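Local coordinates for protein restriction endonuclease S subunits (Thermoanaerobacter tengcongensis, PDB 3OKG) that probably serves as the DNA-recognition subunit of a type I restriction-modification enzyme, assembling with M subunits into a methyltransferase, at residues H135-F141 and R398-L404; A201-E206 and Q381-K386; K282-P286 and A314-P318. All blocks are in the same frame, centred on the assembly; numbering follows the deposited sequence.

Contact 1 of 3, residues H135-F141 and R398-L404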
loop_
_atom_site.group_PDB
_atom_site.type_symbol
_atom_site.label_atom_id
_atom_site.label_comp_id
_atom_site.label_asym_id
_atom_site.label_seq_id
_atom_site.Cartn_x
_atom_site.Cartn_y
_atom_site.Cartn_z
ATOM N N HIS A 135 2.416 -12.704 -21.561
ATOM C CA HIS A 135 1.562 -11.606 -21.075
ATOM C C HIS A 135 0.082 -11.935 -21.118
ATOM O O HIS A 135 -0.669 -11.635 -20.206
ATOM C CB HIS A 135 1.853 -10.323 -21.852
ATOM C CG HIS A 135 3.156 -9.711 -21.484
ATOM N ND1 HIS A 135 3.379 -9.143 -20.251
ATOM C CD2 HIS A 135 4.307 -9.549 -22.189
ATOM C CE1 HIS A 135 4.615 -8.675 -20.198
ATOM N NE2 HIS A 135 5.198 -8.908 -21.364
ATOM N N LEU A 136 -0.314 -12.625 -22.183
ATOM C CA LEU A 136 -1.678 -13.117 -22.318
ATOM C C LEU A 136 -2.057 -14.033 -21.155
ATOM O O LEU A 136 -3.120 -13.872 -20.557
ATOM C CB LEU A 136 -1.851 -13.856 -23.647
ATOM C CG LEU A 136 -3.289 -14.062 -24.126
ATOM C CD1 LEU A 136 -4.072 -12.761 -24.051
ATOM C CD2 LEU A 136 -3.310 -14.624 -25.539
ATOM N N CYS A 137 -1.190 -14.992 -20.835
ATOM C CA CYS A 137 -1.470 -15.914 -19.744
ATOM C C CYS A 137 -1.533 -15.276 -18.371
ATOM O O CYS A 137 -2.108 -15.851 -17.447
ATOM C CB CYS A 137 -0.464 -17.066 -19.734
ATOM S SG CYS A 137 -0.780 -18.170 -21.109
ATOM N N ARG A 138 -0.930 -14.101 -18.211
ATOM C CA ARG A 138 -1.058 -13.394 -16.936
ATOM C C ARG A 138 -2.381 -12.650 -16.768
ATOM O O ARG A 138 -2.656 -12.103 -15.687
ATOM C CB ARG A 138 0.120 -12.426 -16.764
ATOM C CG ARG A 138 1.387 -13.215 -16.495
ATOM C CD ARG A 138 2.507 -12.387 -15.995
ATOM N NE ARG A 138 2.165 -11.544 -14.860
ATOM C CZ ARG A 138 2.302 -11.866 -13.581
ATOM N NH1 ARG A 138 2.748 -13.057 -13.221
ATOM N NH2 ARG A 138 1.985 -10.973 -12.661
ATOM N N SER A 139 -3.185 -12.611 -17.817
ATOM C CA SER A 139 -4.429 -11.853 -17.717
ATOM C C SER A 139 -5.489 -12.600 -16.916
ATOM O O SER A 139 -5.594 -13.827 -17.007
ATOM C CB SER A 139 -5.021 -11.534 -19.085
ATOM O OG SER A 139 -6.326 -11.000 -18.895
ATOM N N ASP A 140 -6.291 -11.852 -16.166
ATOM C CA ASP A 140 -7.520 -12.392 -15.545
ATOM C C ASP A 140 -8.447 -13.046 -16.598
ATOM O O ASP A 140 -9.203 -13.954 -16.277
ATOM C CB ASP A 140 -8.314 -11.273 -14.847
ATOM C CG ASP A 140 -7.640 -10.746 -13.590
ATOM O OD1 ASP A 140 -6.613 -11.308 -13.135
ATOM O OD2 ASP A 140 -8.151 -9.739 -13.042
ATOM N N PHE A 141 -8.377 -12.594 -17.840
ATOM C CA PHE A 141 -9.218 -13.175 -18.894
ATOM C C PHE A 141 -9.009 -14.694 -18.987
ATOM O O PHE A 141 -9.945 -15.449 -19.313
ATOM C CB PHE A 141 -8.940 -12.516 -20.254
ATOM C CG PHE A 141 -9.826 -13.024 -21.348
ATOM C CD1 PHE A 141 -11.155 -12.622 -21.421
ATOM C CD2 PHE A 141 -9.349 -13.926 -22.287
ATOM C CE1 PHE A 141 -11.987 -13.098 -22.433
ATOM C CE2 PHE A 141 -10.176 -14.402 -23.291
ATOM C CZ PHE A 141 -11.497 -13.992 -23.355
ATOM N N ARG A 398 -2.633 -5.307 -10.155
ATOM C CA ARG A 398 -3.883 -4.750 -10.680
ATOM C C ARG A 398 -3.676 -3.700 -11.788
ATOM O O ARG A 398 -4.500 -3.565 -12.708
ATOM C CB ARG A 398 -4.724 -4.177 -9.542
ATOM C CG ARG A 398 -5.136 -5.255 -8.504
ATOM C CD ARG A 398 -5.761 -6.524 -9.133
ATOM N NE ARG A 398 -6.838 -6.202 -10.066
ATOM C CZ ARG A 398 -7.359 -7.063 -10.939
ATOM N NH1 ARG A 398 -6.936 -8.321 -10.969
ATOM N NH2 ARG A 398 -8.326 -6.669 -11.761
ATOM N N LEU A 399 -2.598 -2.935 -11.690
ATOM C CA LEU A 399 -2.255 -2.046 -12.793
ATOM C C LEU A 399 -1.831 -2.858 -13.999
ATOM O O LEU A 399 -2.132 -2.492 -15.131
ATOM C CB LEU A 399 -1.117 -1.086 -12.423
ATOM C CG LEU A 399 -1.329 -0.103 -11.270
ATOM C CD1 LEU A 399 -0.247 1.007 -11.317
ATOM C CD2 LEU A 399 -2.693 0.490 -11.250
ATOM N N GLU A 400 -1.095 -3.946 -13.765
ATOM C CA GLU A 400 -0.772 -4.857 -14.866
ATOM C C GLU A 400 -2.058 -5.269 -15.591
ATOM O O GLU A 400 -2.132 -5.251 -16.825
ATOM C CB GLU A 400 -0.049 -6.112 -14.362
ATOM C CG GLU A 400 0.179 -7.162 -15.468
ATOM C CD GLU A 400 0.892 -8.425 -14.942
ATOM O OE1 GLU A 400 0.732 -8.763 -13.741
ATOM O OE2 GLU A 400 1.603 -9.079 -15.734
ATOM N N GLN A 401 -3.067 -5.684 -14.822
ATOM C CA GLN A 401 -4.323 -6.131 -15.412
ATOM C C GLN A 401 -4.996 -5.042 -16.252
ATOM O O GLN A 401 -5.518 -5.310 -17.326
ATOM C CB GLN A 401 -5.286 -6.613 -14.316
ATOM C CG GLN A 401 -6.516 -7.233 -14.891
ATOM C CD GLN A 401 -6.207 -8.422 -15.788
ATOM O OE1 GLN A 401 -5.425 -9.296 -15.419
ATOM N NE2 GLN A 401 -6.829 -8.462 -16.961
ATOM N N ALA A 402 -4.972 -3.800 -15.775
ATOM C CA ALA A 402 -5.595 -2.732 -16.547
ATOM C C ALA A 402 -4.855 -2.523 -17.878
ATOM O O ALA A 402 -5.473 -2.309 -18.919
ATOM C CB ALA A 402 -5.650 -1.440 -15.730
ATOM N N ILE A 403 -3.538 -2.660 -17.863
ATOM C CA ILE A 403 -2.757 -2.612 -19.121
ATOM C C ILE A 403 -3.092 -3.777 -20.078
ATOM O O ILE A 403 -3.305 -3.583 -21.285
ATOM C CB ILE A 403 -1.232 -2.571 -18.809
ATOM C CG1 ILE A 403 -0.880 -1.256 -18.087
ATOM C CG2 ILE A 403 -0.411 -2.703 -20.079
ATOM C CD1 ILE A 403 0.508 -1.259 -17.436
ATOM N N LEU A 404 -3.159 -4.985 -19.535
ATOM C CA LEU A 404 -3.421 -6.154 -20.362
ATOM C C LEU A 404 -4.807 -6.053 -21.001
ATOM O O LEU A 404 -5.002 -6.460 -22.151
ATOM C CB LEU A 404 -3.312 -7.433 -19.537
ATOM C CG LEU A 404 -1.904 -7.693 -18.951
ATOM C CD1 LEU A 404 -1.948 -9.051 -18.212
ATOM C CD2 LEU A 404 -0.844 -7.721 -20.083
HETATM O O HOH W 1 -9.875 -7.966 -14.159
#
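Leu-404, Glu-400 and Asp-140 bury 70, 58 and 58 Å² of the 382 Å² between these segments. Leu-404, on helix 392-407, sends CD1 to 3.5 Å from His-135 O and 3.8 Å from Ser-139 CA, filling the bend between helices 130-137 and 140-143. One turn earlier, Glu-400 meets Arg-138 in a two-pronged salt bridge: Arg-138 NE to Glu-400 OE2 at 2.7 Å and Arg-138 NH2 to Glu-400 OE1 at 2.8 Å, with N-H...O angles above 160°. Asp-140 OD2 forms a second bridge, to Arg-398 NH1 at 2.8 Å, while its OD1 pairs with Lys-100. Between the two bridges, Gln-401 NE2 donates to Ser-139 OG (3.2 Å) and Gln-401 OE1 accepts from Asp-140 N (2.8 Å). Ser-139 OG, as N-cap, also accepts from Phe-141 N at 2.8 Å. Helix 392-407 is thus fixed to the first DNA specificity domain by two salt bridges and paired amide hydrogen bonds around an apolar Leu-404, with charges of both signs on each side, which implies a specific docking geometry.

Contact 2 of 3, residues A201-E206 and Q381-K386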
loop_
_atom_site.group_PDB
_atom_site.type_symbol
_atom_site.label_atom_id
_atom_site.label_comp_id
_atom_site.label_asym_id
_atom_site.label_seq_id
_atom_site.Cartn_x
_atom_site.Cartn_y
_atom_site.Cartn_z
ATOM N N ALA A 201 9.642 11.857 -3.707
ATOM C CA ALA A 201 8.863 13.037 -3.313
ATOM C C ALA A 201 8.485 12.956 -1.840
ATOM O O ALA A 201 8.568 13.943 -1.096
ATOM C CB ALA A 201 7.601 13.171 -4.172
ATOM N N GLN A 202 8.075 11.763 -1.420
ATOM C CA GLN A 202 7.728 11.515 -0.028
ATOM C C GLN A 202 8.882 11.920 0.879
ATOM O O GLN A 202 8.692 12.649 1.853
ATOM C CB GLN A 202 7.384 10.040 0.184
ATOM C CG GLN A 202 6.384 9.791 1.302
ATOM C CD GLN A 202 5.987 8.332 1.413
ATOM O OE1 GLN A 202 6.839 7.450 1.515
ATOM N NE2 GLN A 202 4.685 8.069 1.392
ATOM N N LYS A 203 10.082 11.448 0.554
ATOM C CA LYS A 203 11.271 11.813 1.324
ATOM C C LYS A 203 11.580 13.330 1.334
ATOM O O LYS A 203 11.872 13.920 2.382
ATOM C CB LYS A 203 12.484 11.023 0.835
ATOM C CG LYS A 203 13.755 11.322 1.601
ATOM C CD LYS A 203 14.920 10.468 1.120
ATOM C CE LYS A 203 15.540 11.033 -0.153
ATOM N NZ LYS A 203 14.614 10.968 -1.326
ATOM N N ASP A 204 11.521 13.967 0.171
ATOM C CA ASP A 204 11.855 15.384 0.069
ATOM C C ASP A 204 10.777 16.258 0.693
ATOM O O ASP A 204 11.061 17.340 1.221
ATOM C CB ASP A 204 12.068 15.791 -1.391
ATOM C CG ASP A 204 13.239 15.060 -2.024
ATOM O OD1 ASP A 204 14.138 14.624 -1.273
ATOM O OD2 ASP A 204 13.259 14.920 -3.261
ATOM N N THR A 205 9.536 15.806 0.621
ATOM C CA THR A 205 8.447 16.602 1.163
ATOM C C THR A 205 8.464 16.540 2.702
ATOM O O THR A 205 8.244 17.551 3.373
ATOM C CB THR A 205 7.085 16.184 0.564
ATOM O OG1 THR A 205 7.157 16.287 -0.862
ATOM C CG2 THR A 205 5.978 17.105 1.040
ATOM N N GLU A 206 8.759 15.367 3.254
ATOM C CA GLU A 206 8.890 15.228 4.703
ATOM C C GLU A 206 9.997 16.141 5.220
ATOM O O GLU A 206 9.842 16.807 6.243
ATOM C CB GLU A 206 9.157 13.776 5.080
ATOM C CG GLU A 206 7.905 12.915 5.013
ATOM C CD GLU A 206 8.192 11.445 5.251
ATOM O OE1 GLU A 206 9.349 11.109 5.591
ATOM O OE2 GLU A 206 7.261 10.628 5.097
ATOM N N GLN A 381 0.338 17.704 1.682
ATOM C CA GLN A 381 1.080 17.041 0.608
ATOM C C GLN A 381 1.758 15.796 1.155
ATOM O O GLN A 381 1.704 14.745 0.538
ATOM C CB GLN A 381 2.081 18.006 -0.059
ATOM C CG GLN A 381 1.392 19.143 -0.811
ATOM C CD GLN A 381 2.362 20.255 -1.154
ATOM O OE1 GLN A 381 3.421 20.362 -0.539
ATOM N NE2 GLN A 381 2.010 21.085 -2.131
ATOM N N VAL A 382 2.366 15.912 2.335
ATOM C CA VAL A 382 2.969 14.773 3.020
ATOM C C VAL A 382 1.950 13.650 3.223
ATOM O O VAL A 382 2.238 12.474 2.988
ATOM C CB VAL A 382 3.467 15.188 4.433
ATOM C CG1 VAL A 382 3.824 13.952 5.266
ATOM C CG2 VAL A 382 4.646 16.102 4.316
ATOM N N ALA A 383 0.770 14.024 3.696
ATOM C CA ALA A 383 -0.302 13.061 3.941
ATOM C C ALA A 383 -0.719 12.361 2.653
ATOM O O ALA A 383 -0.836 11.145 2.624
ATOM C CB ALA A 383 -1.503 13.741 4.578
ATOM N N ALA A 384 -0.939 13.140 1.598
ATOM C CA ALA A 384 -1.313 12.585 0.301
ATOM C C ALA A 384 -0.250 11.618 -0.226
ATOM O O ALA A 384 -0.565 10.535 -0.726
ATOM C CB ALA A 384 -1.577 13.688 -0.708
ATOM N N LEU A 385 1.011 12.009 -0.116
ATOM C CA LEU A 385 2.105 11.205 -0.659
ATOM C C LEU A 385 2.207 9.871 0.084
ATOM O O LEU A 385 2.559 8.830 -0.488
ATOM C CB LEU A 385 3.423 11.961 -0.540
ATOM C CG LEU A 385 3.669 13.034 -1.607
ATOM C CD1 LEU A 385 4.822 13.943 -1.171
ATOM C CD2 LEU A 385 3.969 12.361 -2.935
ATOM N N LYS A 386 1.895 9.920 1.371
ATOM C CA LYS A 386 1.935 8.739 2.212
ATOM C C LYS A 386 0.919 7.720 1.700
ATOM O O LYS A 386 1.236 6.544 1.532
ATOM C CB LYS A 386 1.649 9.131 3.661
ATOM C CG LYS A 386 1.227 7.979 4.548
ATOM C CD LYS A 386 0.712 8.478 5.897
ATOM C CE LYS A 386 -0.183 7.437 6.564
ATOM N NZ LYS A 386 0.533 6.147 6.777
#
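Two antiparallel helical segments, 201-206 of helix 174-216 and 381-386 of helix 365-388, approach to 9.4 Å between their axes at a signed crossing angle of -158°, and the rotamers decide how the space between them is filled. Leu-385 buries 81 Å², more than any other residue here. Its m,t conformation (chi1 -79°, chi2 165°) reaches into the opposite helix, bringing CD2 to 3.9 Å from Ala-201 CB and CD1 to 3.3 Å from Thr-205 OG1.

Thr-205 adopts chi1 -56° (m). Its OG1 donates to Ala-201 O one turn back at 2.7 Å and still touches Leu-385 CD1, while Thr-205 CG2 packs 3.7 Å from Val-382 CG2 and 4.1 Å from Gln-381 CB. Val-382, in the t well, offers its other methyl, CG1, to Glu-206 CG at 4.2 Å.

Gln-202 starts sideways, but its extended t,t chain (chi1 -151°, chi2 176°) carries the amide to the partner helix: NE2 lies 2.9 Å from Leu-385 O, and Gln-202 CG is 4.1 Å from Leu-385 CB. The aliphatic base of Lys-386 borders this amide, whereas its end leads away and is poorly ordered.

The closest CA pairs, Gln-202 with Leu-385 (5.7 Å) and Thr-205 with Val-382 (6.1 Å), are three residues apart along each helix and run in opposite directions. That register and the shallow crossing, 22° from exactly antiparallel, suit an antiparallel coiled coil, as in the conserved-region helices that separate the two target-recognition domains of type I S subunits.

Contact 3 of 3, residues K282-P286 and A314-P318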
loop_
_atom_site.group_PDB
_atom_site.type_symbol
_atom_site.label_atom_id
_atom_site.label_comp_id
_atom_site.label_asym_id
_atom_site.label_seq_id
_atom_site.Cartn_x
_atom_site.Cartn_y
_atom_site.Cartn_z
ATOM N N LYS A 282 -14.192 18.872 34.285
ATOM C CA LYS A 282 -13.233 19.695 33.554
ATOM C C LYS A 282 -13.707 19.699 32.100
ATOM O O LYS A 282 -13.735 18.656 31.455
ATOM C CB LYS A 282 -11.814 19.140 33.661
ATOM C CG LYS A 282 -11.219 19.191 35.067
ATOM C CD LYS A 282 -11.142 20.624 35.594
ATOM C CE LYS A 282 -10.123 20.748 36.728
ATOM N NZ LYS A 282 -10.194 22.077 37.406
ATOM N N VAL A 283 -14.091 20.860 31.584
ATOM C CA VAL A 283 -14.736 20.907 30.267
ATOM C C VAL A 283 -13.853 21.517 29.188
ATOM O O VAL A 283 -13.238 22.563 29.391
ATOM C CB VAL A 283 -16.072 21.673 30.329
ATOM C CG1 VAL A 283 -16.698 21.784 28.952
ATOM C CG2 VAL A 283 -17.026 20.980 31.312
ATOM N N ALA A 284 -13.792 20.842 28.045
ATOM C CA ALA A 284 -13.149 21.378 26.851
ATOM C C ALA A 284 -14.230 21.721 25.818
ATOM O O ALA A 284 -15.256 21.040 25.730
ATOM C CB ALA A 284 -12.172 20.367 26.296
ATOM N N ARG A 285 -14.012 22.780 25.045
ATOM C CA ARG A 285 -14.980 23.207 24.031
ATOM C C ARG A 285 -14.424 23.082 22.611
ATOM O O ARG A 285 -13.216 22.879 22.419
ATOM C CB ARG A 285 -15.408 24.657 24.283
ATOM C CG ARG A 285 -15.644 24.991 25.743
ATOM C CD ARG A 285 -16.339 26.330 25.910
ATOM N NE ARG A 285 -15.574 27.436 25.342
ATOM C CZ ARG A 285 -15.644 28.687 25.785
ATOM N NH1 ARG A 285 -16.434 28.985 26.799
ATOM N NH2 ARG A 285 -14.915 29.644 25.221
ATOM N N PRO A 286 -15.305 23.213 21.604
ATOM C CA PRO A 286 -14.847 23.181 20.218
ATOM C C PRO A 286 -13.735 24.196 20.016
ATOM O O PRO A 286 -13.889 25.374 20.356
ATOM C CB PRO A 286 -16.090 23.593 19.437
ATOM C CG PRO A 286 -17.215 23.112 20.282
ATOM C CD PRO A 286 -16.773 23.313 21.694
ATOM N N ALA A 314 -5.006 17.100 29.349
ATOM C CA ALA A 314 -5.212 18.510 29.653
ATOM C C ALA A 314 -5.904 19.124 28.428
ATOM O O ALA A 314 -5.744 18.630 27.318
ATOM C CB ALA A 314 -3.874 19.197 29.926
ATOM N N ALA A 315 -6.702 20.168 28.629
ATOM C CA ALA A 315 -7.230 20.941 27.508
ATOM C C ALA A 315 -6.600 22.345 27.496
ATOM O O ALA A 315 -6.447 22.976 28.548
ATOM C CB ALA A 315 -8.729 21.037 27.584
ATOM N N LEU A 316 -6.226 22.819 26.313
ATOM C CA LEU A 316 -5.577 24.127 26.153
ATOM C C LEU A 316 -6.480 25.010 25.333
ATOM O O LEU A 316 -6.842 24.674 24.192
ATOM C CB LEU A 316 -4.238 23.969 25.431
ATOM C CG LEU A 316 -3.407 22.803 25.961
ATOM C CD1 LEU A 316 -2.239 22.512 25.014
ATOM C CD2 LEU A 316 -2.911 23.115 27.352
ATOM N N ARG A 317 -6.890 26.126 25.911
ATOM C CA ARG A 317 -7.813 26.995 25.204
ATOM C C ARG A 317 -7.109 28.296 24.910
ATOM O O ARG A 317 -6.864 29.086 25.822
ATOM C CB ARG A 317 -9.074 27.263 26.010
ATOM C CG ARG A 317 -10.111 28.043 25.206
ATOM C CD ARG A 317 -11.432 28.158 25.942
ATOM N NE ARG A 317 -12.082 26.857 26.124
ATOM C CZ ARG A 317 -12.554 26.401 27.283
ATOM N NH1 ARG A 317 -12.470 27.142 28.384
ATOM N NH2 ARG A 317 -13.124 25.210 27.341
ATOM N N PRO A 318 -6.758 28.505 23.638
ATOM C CA PRO A 318 -5.995 29.688 23.227
ATOM C C PRO A 318 -6.756 30.968 23.550
ATOM O O PRO A 318 -7.966 31.039 23.367
ATOM C CB PRO A 318 -5.892 29.536 21.714
ATOM C CG PRO A 318 -6.047 28.062 21.458
ATOM C CD PRO A 318 -6.983 27.562 22.529
#
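Apolar contact is confined to two small side chains: Ala-284 CB lies 3.7 Å from Ala-315 CB, and the same residues make the closest CA pair, at 6.0 Å. Both are buried, and Leu-290 of strand 289-292 touches each of them.

No backbone hydrogen bond links the two segments, because each belongs to a different sheet. Ala-284 bonds through its backbone to Cys-307, at the edge of a mixed sheet, whereas Ala-315 pairs with Ile-240 and Leu-316 with Val-289 in an antiparallel one. The contact therefore joins two β-sheets of the second DNA specificity domain, a target-recognition domain by family, through side chains instead of strand pairing.

Polar and charged interactions gather around Arg-317, whose 87 Å² of covered area is the largest of the contact. Its t,t,m chain brings the guanidinium across to the other segment, where Arg-317 NH2 makes a weak hydrogen bond to Val-283 O (3.3 Å, 132°). The stronger partner of this group is Asp-288, whose OD2 forms a salt bridge with Arg-317 NH2 and also accepts from Arg-285 N.

Stacking brings two like charges together. The guanidinium of Arg-285 lies flat on that of Arg-317, with centres 4.1 Å apart and planes at 30°; Arg-285 NE and Arg-317 NE are separated by 3.6 Å. The neighbouring carboxylate of Asp-288 probably offsets part of the resulting repulsion.

How the contacts relate
The three contacts are spread along an elongated chain with a radius of gyration of 32 Å. Contact 1 ties the first specificity domain to the C-terminal helix, contact 3 lies within the second specificity domain, and their centres are 55 Å apart on opposite sides of the chain's centre. Contact 2, between helices, has its centre 30 Å from that of contact 1 and 31 Å from that of contact 3, consistent with a helical spacer between two DNA-recognition domains; nearest atoms remain about 14 and 22 Å away, so none touch. Consecutive helices 365-388 and 392-407 connect contacts 2 and 1. In sequence the pairings are concentric: contact 1 encloses contact 2, which encloses contact 3.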